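Local atomic coordinates of DNA replication regulator protein HobA (Helicobacter pylori, PDB entry 2UVP), a protein that is required for the initiation of DNA replication and increases the binding of DnaA to the oriC region. Residues L34-T46 with F140-L153. Numbering follows the deposited sequence.
Sequences LERSSYAKLIAQT and FLWLFEELKEDCLL
Thr46 lies over one face of the Phe140 ring, its CB 4.2 Å from the ring centroid in a CH-pi contact only 9° off the normal. Thr46 OG1, which also sits above this face, donates a hydrogen bond to Leu42 O at 2.8 Å; that bond fixes the hydroxyl within the helix, and Leu42 O takes Thr46 N from the other side of the carbonyl plane. Trp142 NE1 sits over the centre of the opposite face, so the ring is held between Thr46 of the helix and an indole two residues further along its own strand. Aliphatic carbons also meet the ring: Leu42 CB approaches Phe140 CE2 and Ile43 CG1 approaches Phe140 CZ. Leu42 then reaches on to the second strand, where its CD2 presses against the Cys151–Leu152 peptide, 3.4 Å from Leu152 N. With CG anti to the backbone N (chi1 177°), Leu152 directs both methyls to Tyr39 CB.

Charged and polar groups line the outer side. Lys41 runs extended until a bend at chi3 and crosses Asp150 at about a right angle, its NZ forming a salt bridge to Asp150 OD1 at 2.9 Å from above the carboxylate plane. Ser38 OG adds a weak bond to the same oxygen. Before the helix, Leu153 N points almost straight at Ser37 OG, a weak bond of 3.3 Å at 174°; that hydroxyl in turn donates to Glu35 OE2, which Ser37 N reaches from the opposite face of the carboxylate. One water links Glu35 OE1 to Leu153 O, another Ser38 N to Cys151 O.

Helix 39-51 thus packs roughly antiparallel to strand 139-143 and against 152-153, the sheet's edge within this chain, an alpha/beta layering consistent with the SIS clan; the intervening loop carries calcium-binding Glu146 and Glu149, though the ions' physiological relevance is unknown.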
ATOM      1  N   LEU A  34       9.836  36.275   5.107  1.00 18.21           N
ATOM      2  CA  LEU A  34       8.859  37.176   4.479  1.00 19.78           C
ATOM      3  C   LEU A  34       7.446  36.572   4.427  1.00 20.34           C
ATOM      4  O   LEU A  34       6.500  37.200   3.928  1.00 21.25           O
ATOM      5  CB  LEU A  34       9.339  37.537   3.065  1.00 19.82           C
ATOM      6  CG  LEU A  34      10.683  38.264   2.919  1.00 20.20           C
ATOM      7  CD1 LEU A  34      11.101  38.297   1.443  1.00 21.48           C
ATOM      8  CD2 LEU A  34      10.596  39.691   3.483  1.00 23.08           C
ATOM      9  N   GLU A  35       7.295  35.350   4.932  1.00 20.35           N
ATOM     10  CA  GLU A  35       6.015  34.672   4.837  1.00 20.36           C
ATOM     11  C   GLU A  35       5.050  35.268   5.840  1.00 19.82           C
ATOM     12  O   GLU A  35       5.338  35.322   7.038  1.00 19.54           O
ATOM     13  CB  GLU A  35       6.172  33.173   5.077  1.00 20.36           C
ATOM     14  CG  GLU A  35       4.844  32.412   5.074  1.00 21.14           C
ATOM     15  CD  GLU A  35       4.061  32.600   3.779  1.00 23.47           C
ATOM     16  OE1 GLU A  35       4.679  32.573   2.682  1.00 23.41           O
ATOM     17  OE2 GLU A  35       2.822  32.761   3.859  1.00 23.89           O
ATOM     18  N   ARG A  36       3.895  35.699   5.346  1.00 20.37           N
ATOM     19  CA  ARG A  36       2.969  36.443   6.178  1.00 20.99           C
ATOM     20  C   ARG A  36       1.751  35.659   6.636  1.00 21.10           C
ATOM     21  O   ARG A  36       1.035  36.140   7.505  1.00 21.41           O
ATOM     22  CB  ARG A  36       2.521  37.742   5.485  1.00 21.09           C
ATOM     23  CG  ARG A  36       3.673  38.593   4.965  1.00 22.67           C
ATOM     24  CD  ARG A  36       4.671  38.963   6.058  1.00 23.59           C
ATOM     25  NE  ARG A  36       5.777  39.725   5.459  1.00 24.72           N
ATOM     26  CZ  ARG A  36       6.977  39.897   6.015  1.00 25.24           C
ATOM     27  NH1 ARG A  36       7.262  39.373   7.202  1.00 24.01           N
ATOM     28  NH2 ARG A  36       7.892  40.608   5.369  1.00 23.72           N
ATOM     29  N   SER A  37       1.513  34.459   6.090  1.00 21.58           N
ATOM     30  CA  SER A  37       0.446  33.610   6.653  1.00 21.68           C
ATOM     31  C   SER A  37       0.846  33.221   8.081  1.00 22.39           C
ATOM     32  O   SER A  37       2.021  33.315   8.456  1.00 21.93           O
ATOM     33  CB  SER A  37       0.143  32.381   5.791  1.00 22.27           C
ATOM     34  OG  SER A  37       1.247  31.488   5.725  1.00 23.37           O
ATOM     35  N   SER A  38      -0.129  32.801   8.878  1.00 22.19           N
ATOM     36  CA  SER A  38       0.066  32.676  10.312  1.00 23.22           C
ATOM     37  C   SER A  38       0.658  31.331  10.703  1.00 22.95           C
ATOM     38  O   SER A  38       0.121  30.635  11.574  1.00 23.39           O
ATOM     39  CB  SER A  38      -1.255  32.907  11.030  1.00 23.74           C
ATOM     40  OG  SER A  38      -1.623  34.278  10.956  1.00 27.22           O
ATOM     41  N   TYR A  39       1.781  30.975  10.080  1.00 22.77           N
ATOM     42  CA  TYR A  39       2.384  29.664  10.321  1.00 21.35           C
ATOM     43  C   TYR A  39       2.849  29.457  11.764  1.00 21.16           C
ATOM     44  O   TYR A  39       2.771  28.339  12.270  1.00 20.53           O
ATOM     45  CB  TYR A  39       3.522  29.380   9.321  1.00 21.15           C
ATOM     46  CG  TYR A  39       4.726  30.278   9.488  1.00 20.84           C
ATOM     47  CD1 TYR A  39       5.724  29.955  10.402  1.00 20.70           C
ATOM     48  CD2 TYR A  39       4.866  31.449   8.734  1.00 21.48           C
ATOM     49  CE1 TYR A  39       6.832  30.764  10.587  1.00 21.21           C
ATOM     50  CE2 TYR A  39       5.975  32.267   8.902  1.00 20.52           C
ATOM     51  CZ  TYR A  39       6.950  31.914   9.836  1.00 21.58           C
ATOM     52  OH  TYR A  39       8.069  32.678  10.050  1.00 24.00           O
ATOM     53  N   ALA A  40       3.342  30.513  12.425  1.00 20.47           N
ATOM     54  CA  ALA A  40       3.776  30.401  13.821  1.00 20.49           C
ATOM     55  C   ALA A  40       2.588  30.045  14.715  1.00 20.17           C
ATOM     56  O   ALA A  40       2.663  29.113  15.517  1.00 19.34           O
ATOM     57  CB  ALA A  40       4.456  31.703  14.317  1.00 20.49           C
ATOM     58  N   LYS A  41       1.485  30.775  14.559  1.00 20.07           N
ATOM     59  CA  LYS A  41       0.287  30.504  15.362  1.00 21.45           C
ATOM     60  C   LYS A  41      -0.273  29.102  15.092  1.00 20.04           C
ATOM     61  O   LYS A  41      -0.642  28.373  16.027  1.00 19.87           O
ATOM     62  CB  LYS A  41      -0.801  31.556  15.120  1.00 21.23           C
ATOM     63  CG  LYS A  41      -2.057  31.308  15.963  1.00 24.38           C
ATOM     64  CD  LYS A  41      -3.154  32.336  15.733  1.00 25.45           C
ATOM     65  CE  LYS A  41      -3.743  32.246  14.331  1.00 28.76           C
ATOM     66  NZ  LYS A  41      -4.880  33.208  14.163  1.00 32.12           N
ATOM     67  N   LEU A  42      -0.304  28.721  13.821  1.00 19.19           N
ATOM     68  CA  LEU A  42      -0.829  27.397  13.437  1.00 18.88           C
ATOM     69  C   LEU A  42       0.042  26.278  13.986  1.00 18.29           C
ATOM     70  O   LEU A  42      -0.463  25.234  14.459  1.00 17.44           O
ATOM     71  CB  LEU A  42      -0.948  27.304  11.920  1.00 19.48           C
ATOM     72  CG  LEU A  42      -2.183  27.915  11.230  1.00 22.56           C
ATOM     73  CD1 LEU A  42      -2.827  29.034  12.006  1.00 26.38           C
ATOM     74  CD2 LEU A  42      -1.835  28.381   9.839  1.00 25.09           C
ATOM     75  N   ILE A  43       1.359  26.480  13.917  1.00 17.18           N
ATOM     76  CA  ILE A  43       2.286  25.524  14.508  1.00 16.65           C
ATOM     77  C   ILE A  43       2.065  25.406  16.019  1.00 17.07           C
ATOM     78  O   ILE A  43       2.007  24.295  16.566  1.00 16.54           O
ATOM     79  CB  ILE A  43       3.748  25.854  14.159  1.00 16.32           C
ATOM     80  CG1 ILE A  43       3.986  25.616  12.657  1.00 14.92           C
ATOM     81  CG2 ILE A  43       4.736  25.050  15.050  1.00 16.55           C
ATOM     82  CD1 ILE A  43       5.352  26.048  12.166  1.00 15.50           C
ATOM     83  N   ALA A  44       1.909  26.551  16.697  1.00 17.14           N
ATOM     84  CA  ALA A  44       1.703  26.528  18.155  1.00 17.52           C
ATOM     85  C   ALA A  44       0.434  25.751  18.502  1.00 17.15           C
ATOM     86  O   ALA A  44       0.441  24.907  19.401  1.00 18.49           O
ATOM     87  CB  ALA A  44       1.629  27.944  18.710  1.00 17.80           C
ATOM     88  N   GLN A  45      -0.638  26.030  17.774  1.00 17.39           N
ATOM     89  CA  GLN A  45      -1.942  25.409  18.038  1.00 18.84           C
ATOM     90  C   GLN A  45      -1.892  23.910  17.803  1.00 18.62           C
ATOM     91  O   GLN A  45      -2.462  23.123  18.561  1.00 19.59           O
ATOM     92  CB  GLN A  45      -3.017  26.032  17.157  1.00 18.88           C
ATOM     93  CG  GLN A  45      -3.259  27.497  17.498  1.00 23.33           C
ATOM     94  CD  GLN A  45      -4.325  28.155  16.648  1.00 27.68           C
ATOM     95  OE1 GLN A  45      -4.839  27.567  15.698  1.00 32.11           O
ATOM     96  NE2 GLN A  45      -4.665  29.402  16.994  1.00 30.54           N
ATOM     97  N   THR A  46      -1.156  23.513  16.773  1.00 18.39           N
ATOM     98  CA  THR A  46      -0.956  22.087  16.490  1.00 17.65           C
ATOM     99  C   THR A  46      -0.132  21.395  17.581  1.00 17.63           C
ATOM    100  O   THR A  46      -0.455  20.276  17.994  1.00 17.15           O
ATOM    101  CB  THR A  46      -0.332  21.911  15.099  1.00 16.60           C
ATOM    102  OG1 THR A  46      -1.147  22.581  14.137  1.00 16.34           O
ATOM    103  CG2 THR A  46      -0.239  20.410  14.712  1.00 17.62           C
ATOM    104  N   PHE A 140      -4.995  21.816  10.565  1.00 18.28           N
ATOM    105  CA  PHE A 140      -3.696  22.428  10.294  1.00 17.40           C
ATOM    106  C   PHE A 140      -3.602  22.317   8.795  1.00 17.03           C
ATOM    107  O   PHE A 140      -3.278  21.249   8.258  1.00 17.13           O
ATOM    108  CB  PHE A 140      -2.641  21.552  10.973  1.00 17.07           C
ATOM    109  CG  PHE A 140      -1.214  22.072  10.931  1.00 16.81           C
ATOM    110  CD1 PHE A 140      -0.164  21.143  10.953  1.00 15.48           C
ATOM    111  CD2 PHE A 140      -0.903  23.434  10.984  1.00 16.94           C
ATOM    112  CE1 PHE A 140       1.191  21.557  10.989  1.00 14.97           C
ATOM    113  CE2 PHE A 140       0.439  23.859  11.022  1.00 17.12           C
ATOM    114  CZ  PHE A 140       1.487  22.915  11.015  1.00 17.52           C
ATOM    115  N   LEU A 141      -3.943  23.402   8.102  1.00 15.92           N
ATOM    116  CA  LEU A 141      -4.152  23.337   6.667  1.00 15.51           C
ATOM    117  C   LEU A 141      -3.065  24.066   5.903  1.00 16.04           C
ATOM    118  O   LEU A 141      -2.835  25.269   6.109  1.00 16.23           O
ATOM    119  CB  LEU A 141      -5.523  23.908   6.286  1.00 16.54           C
ATOM    120  CG  LEU A 141      -6.732  23.266   6.986  1.00 17.29           C
ATOM    121  CD1 LEU A 141      -8.053  23.934   6.551  1.00 19.41           C
ATOM    122  CD2 LEU A 141      -6.784  21.772   6.759  1.00 17.10           C
ATOM    123  N   TRP A 142      -2.407  23.325   5.022  1.00 14.45           N
ATOM    124  CA  TRP A 142      -1.362  23.873   4.190  1.00 14.45           C
ATOM    125  C   TRP A 142      -1.923  23.874   2.801  1.00 15.42           C
ATOM    126  O   TRP A 142      -1.930  22.843   2.121  1.00 15.25           O
ATOM    127  CB  TRP A 142      -0.123  22.980   4.259  1.00 14.04           C
ATOM    128  CG  TRP A 142       0.526  22.837   5.597  1.00 13.85           C
ATOM    129  CD1 TRP A 142      -0.008  23.077   6.841  1.00 12.67           C
ATOM    130  CD2 TRP A 142       1.848  22.342   5.815  1.00 11.39           C
ATOM    131  NE1 TRP A 142       0.933  22.783   7.816  1.00 13.55           N
ATOM    132  CE2 TRP A 142       2.079  22.341   7.205  1.00 13.16           C
ATOM    133  CE3 TRP A 142       2.883  21.938   4.950  1.00 11.35           C
ATOM    134  CZ2 TRP A 142       3.311  21.932   7.766  1.00 13.62           C
ATOM    135  CZ3 TRP A 142       4.106  21.521   5.510  1.00 11.80           C
ATOM    136  CH2 TRP A 142       4.305  21.526   6.902  1.00 13.01           C
ATOM    137  N   LEU A 143      -2.438  25.032   2.380  1.00 15.44           N
ATOM    138  CA  LEU A 143      -3.273  25.094   1.181  1.00 16.42           C
ATOM    139  C   LEU A 143      -2.734  26.059   0.156  1.00 17.59           C
ATOM    140  O   LEU A 143      -1.904  26.915   0.487  1.00 17.88           O
ATOM    141  CB  LEU A 143      -4.711  25.534   1.550  1.00 16.88           C
ATOM    142  CG  LEU A 143      -5.418  24.709   2.635  1.00 16.10           C
ATOM    143  CD1 LEU A 143      -6.747  25.383   3.037  1.00 19.28           C
ATOM    144  CD2 LEU A 143      -5.634  23.276   2.175  1.00 16.44           C
ATOM    145  N   PHE A 144      -3.217  25.915  -1.077  1.00 18.11           N
ATOM    146  CA  PHE A 144      -2.887  26.860  -2.144  1.00 20.37           C
ATOM    147  C   PHE A 144      -3.827  28.079  -2.187  1.00 22.46           C
ATOM    148  O   PHE A 144      -3.558  29.063  -2.896  1.00 22.46           O
ATOM    149  CB  PHE A 144      -2.863  26.126  -3.471  1.00 19.82           C
ATOM    150  CG  PHE A 144      -1.866  25.000  -3.510  1.00 19.41           C
ATOM    151  CD1 PHE A 144      -0.548  25.213  -3.132  1.00 20.18           C
ATOM    152  CD2 PHE A 144      -2.241  23.744  -3.956  1.00 19.26           C
ATOM    153  CE1 PHE A 144       0.388  24.169  -3.174  1.00 18.84           C
ATOM    154  CE2 PHE A 144      -1.322  22.694  -4.018  1.00 18.68           C
ATOM    155  CZ  PHE A 144       0.001  22.917  -3.622  1.00 18.87           C
ATOM    156  N   GLU A 145      -4.926  28.001  -1.444  1.00 24.52           N
ATOM    157  CA  GLU A 145      -5.779  29.172  -1.181  1.00 27.39           C
ATOM    158  C   GLU A 145      -6.532  28.982   0.119  1.00 27.60           C
ATOM    159  O   GLU A 145      -6.845  27.851   0.493  1.00 26.72           O
ATOM    160  CB  GLU A 145      -6.749  29.443  -2.327  1.00 27.74           C
ATOM    161  CG  GLU A 145      -7.566  28.253  -2.793  1.00 29.57           C
ATOM    162  CD  GLU A 145      -8.386  28.585  -4.046  1.00 31.23           C
ATOM    163  OE1 GLU A 145      -9.246  29.498  -3.967  1.00 34.84           O
ATOM    164  OE2 GLU A 145      -8.163  27.933  -5.102  1.00 36.49           O
ATOM    165  N   GLU A 146      -6.798  30.087   0.816  1.00 29.00           N
ATOM    166  CA  GLU A 146      -7.439  30.010   2.116  1.00 31.02           C
ATOM    167  C   GLU A 146      -8.831  29.403   1.958  1.00 31.26           C
ATOM    168  O   GLU A 146      -9.564  29.736   1.034  1.00 31.28           O
ATOM    169  CB  GLU A 146      -7.526  31.382   2.793  1.00 31.30           C
ATOM    170  CG  GLU A 146      -7.925  31.263   4.270  1.00 33.20           C
ATOM    171  CD  GLU A 146      -8.022  32.593   4.995  1.00 33.37           C
ATOM    172  OE1 GLU A 146      -7.038  33.358   5.010  1.00 35.44           O
ATOM    173  OE2 GLU A 146      -9.091  32.866   5.584  1.00 38.65           O
ATOM    174  N   LEU A 147      -9.175  28.492   2.856  1.00 32.14           N
ATOM    175  CA  LEU A 147     -10.465  27.835   2.788  1.00 33.19           C
ATOM    176  C   LEU A 147     -11.446  28.490   3.744  1.00 33.98           C
ATOM    177  O   LEU A 147     -12.590  28.748   3.392  1.00 34.04           O
ATOM    178  CB  LEU A 147     -10.304  26.340   3.120  1.00 33.17           C
ATOM    179  CG  LEU A 147     -11.550  25.480   3.335  1.00 33.47           C
ATOM    180  CD1 LEU A 147     -12.238  25.176   2.005  1.00 33.31           C
ATOM    181  CD2 LEU A 147     -11.188  24.197   4.064  1.00 33.05           C
ATOM    182  N   LYS A 148     -10.964  28.812   4.939  1.00 35.31           N
ATOM    183  CA  LYS A 148     -11.810  28.841   6.114  1.00 36.78           C
ATOM    184  C   LYS A 148     -11.215  29.861   7.080  1.00 36.72           C
ATOM    185  O   LYS A 148     -11.325  31.068   6.855  1.00 37.16           O
ATOM    186  CB  LYS A 148     -11.803  27.411   6.686  1.00 37.08           C
ATOM    187  CG  LYS A 148     -12.752  27.051   7.837  1.00 38.84           C
ATOM    188  CD  LYS A 148     -12.344  25.654   8.385  1.00 37.81           C
ATOM    189  CE  LYS A 148     -13.271  25.152   9.489  1.00 40.08           C
ATOM    190  NZ  LYS A 148     -12.900  25.641  10.843  1.00 41.07           N
ATOM    191  N   GLU A 149     -10.577  29.373   8.145  1.00 36.27           N
ATOM    192  CA  GLU A 149      -9.809  30.204   9.065  1.00 35.89           C
ATOM    193  C   GLU A 149      -8.396  30.382   8.494  1.00 34.83           C
ATOM    194  O   GLU A 149      -8.126  29.983   7.356  1.00 34.85           O
ATOM    195  CB  GLU A 149      -9.735  29.542  10.452  1.00 36.27           C
ATOM    196  CG  GLU A 149     -11.046  28.925  10.964  1.00 38.57           C
ATOM    197  CD  GLU A 149     -12.133  29.954  11.282  1.00 41.85           C
ATOM    198  OE1 GLU A 149     -11.822  31.163  11.399  1.00 42.98           O
ATOM    199  OE2 GLU A 149     -13.311  29.545  11.415  1.00 43.14           O
ATOM    200  N   ASP A 150      -7.505  30.994   9.273  1.00 33.93           N
ATOM    201  CA  ASP A 150      -6.106  31.115   8.875  1.00 32.84           C
ATOM    202  C   ASP A 150      -5.583  29.748   8.464  1.00 31.46           C
ATOM    203  O   ASP A 150      -5.817  28.742   9.148  1.00 31.12           O
ATOM    204  CB  ASP A 150      -5.249  31.653  10.024  1.00 33.61           C
ATOM    205  CG  ASP A 150      -5.526  33.115  10.339  1.00 35.11           C
ATOM    206  OD1 ASP A 150      -4.884  33.646  11.276  1.00 38.27           O
ATOM    207  OD2 ASP A 150      -6.370  33.734   9.649  1.00 36.55           O
ATOM    208  N   CYS A 151      -4.901  29.713   7.328  1.00 29.39           N
ATOM    209  CA  CYS A 151      -4.190  28.512   6.918  1.00 27.73           C
ATOM    210  C   CYS A 151      -2.759  28.903   6.596  1.00 26.73           C
ATOM    211  O   CYS A 151      -2.430  30.092   6.519  1.00 26.26           O
ATOM    212  CB  CYS A 151      -4.834  27.906   5.687  1.00 27.42           C
ATOM    213  SG  CYS A 151      -4.558  28.881   4.217  1.00 28.39           S
ATOM    214  N   LEU A 152      -1.906  27.902   6.428  1.00 25.28           N
ATOM    215  CA  LEU A 152      -0.556  28.139   5.948  1.00 23.91           C
ATOM    216  C   LEU A 152      -0.667  28.138   4.435  1.00 23.12           C
ATOM    217  O   LEU A 152      -1.121  27.163   3.825  1.00 21.53           O
ATOM    218  CB  LEU A 152       0.371  27.043   6.489  1.00 24.27           C
ATOM    219  CG  LEU A 152       1.863  26.835   6.203  1.00 25.93           C
ATOM    220  CD1 LEU A 152       2.669  28.058   5.809  1.00 29.92           C
ATOM    221  CD2 LEU A 152       2.459  26.150   7.450  1.00 24.11           C
ATOM    222  N   LEU A 153      -0.281  29.253   3.821  1.00 22.47           N
ATOM    223  CA  LEU A 153      -0.466  29.441   2.392  1.00 22.20           C
ATOM    224  C   LEU A 153       0.782  29.076   1.605  1.00 22.02           C
ATOM    225  O   LEU A 153       1.886  29.509   1.965  1.00 21.84           O
ATOM    226  CB  LEU A 153      -0.828  30.894   2.111  1.00 22.45           C
ATOM    227  CG  LEU A 153      -2.313  31.217   2.212  1.00 25.04           C
ATOM    228  CD1 LEU A 153      -2.500  32.753   2.124  1.00 27.40           C
ATOM    229  CD2 LEU A 153      -3.086  30.479   1.130  1.00 24.79           C
TER
HETATM  230  O   HOH W   1       3.326  31.358   0.655  1.00 26.32           O
HETATM  231  O   HOH W   2      -2.603  32.551   7.837  1.00 25.55           O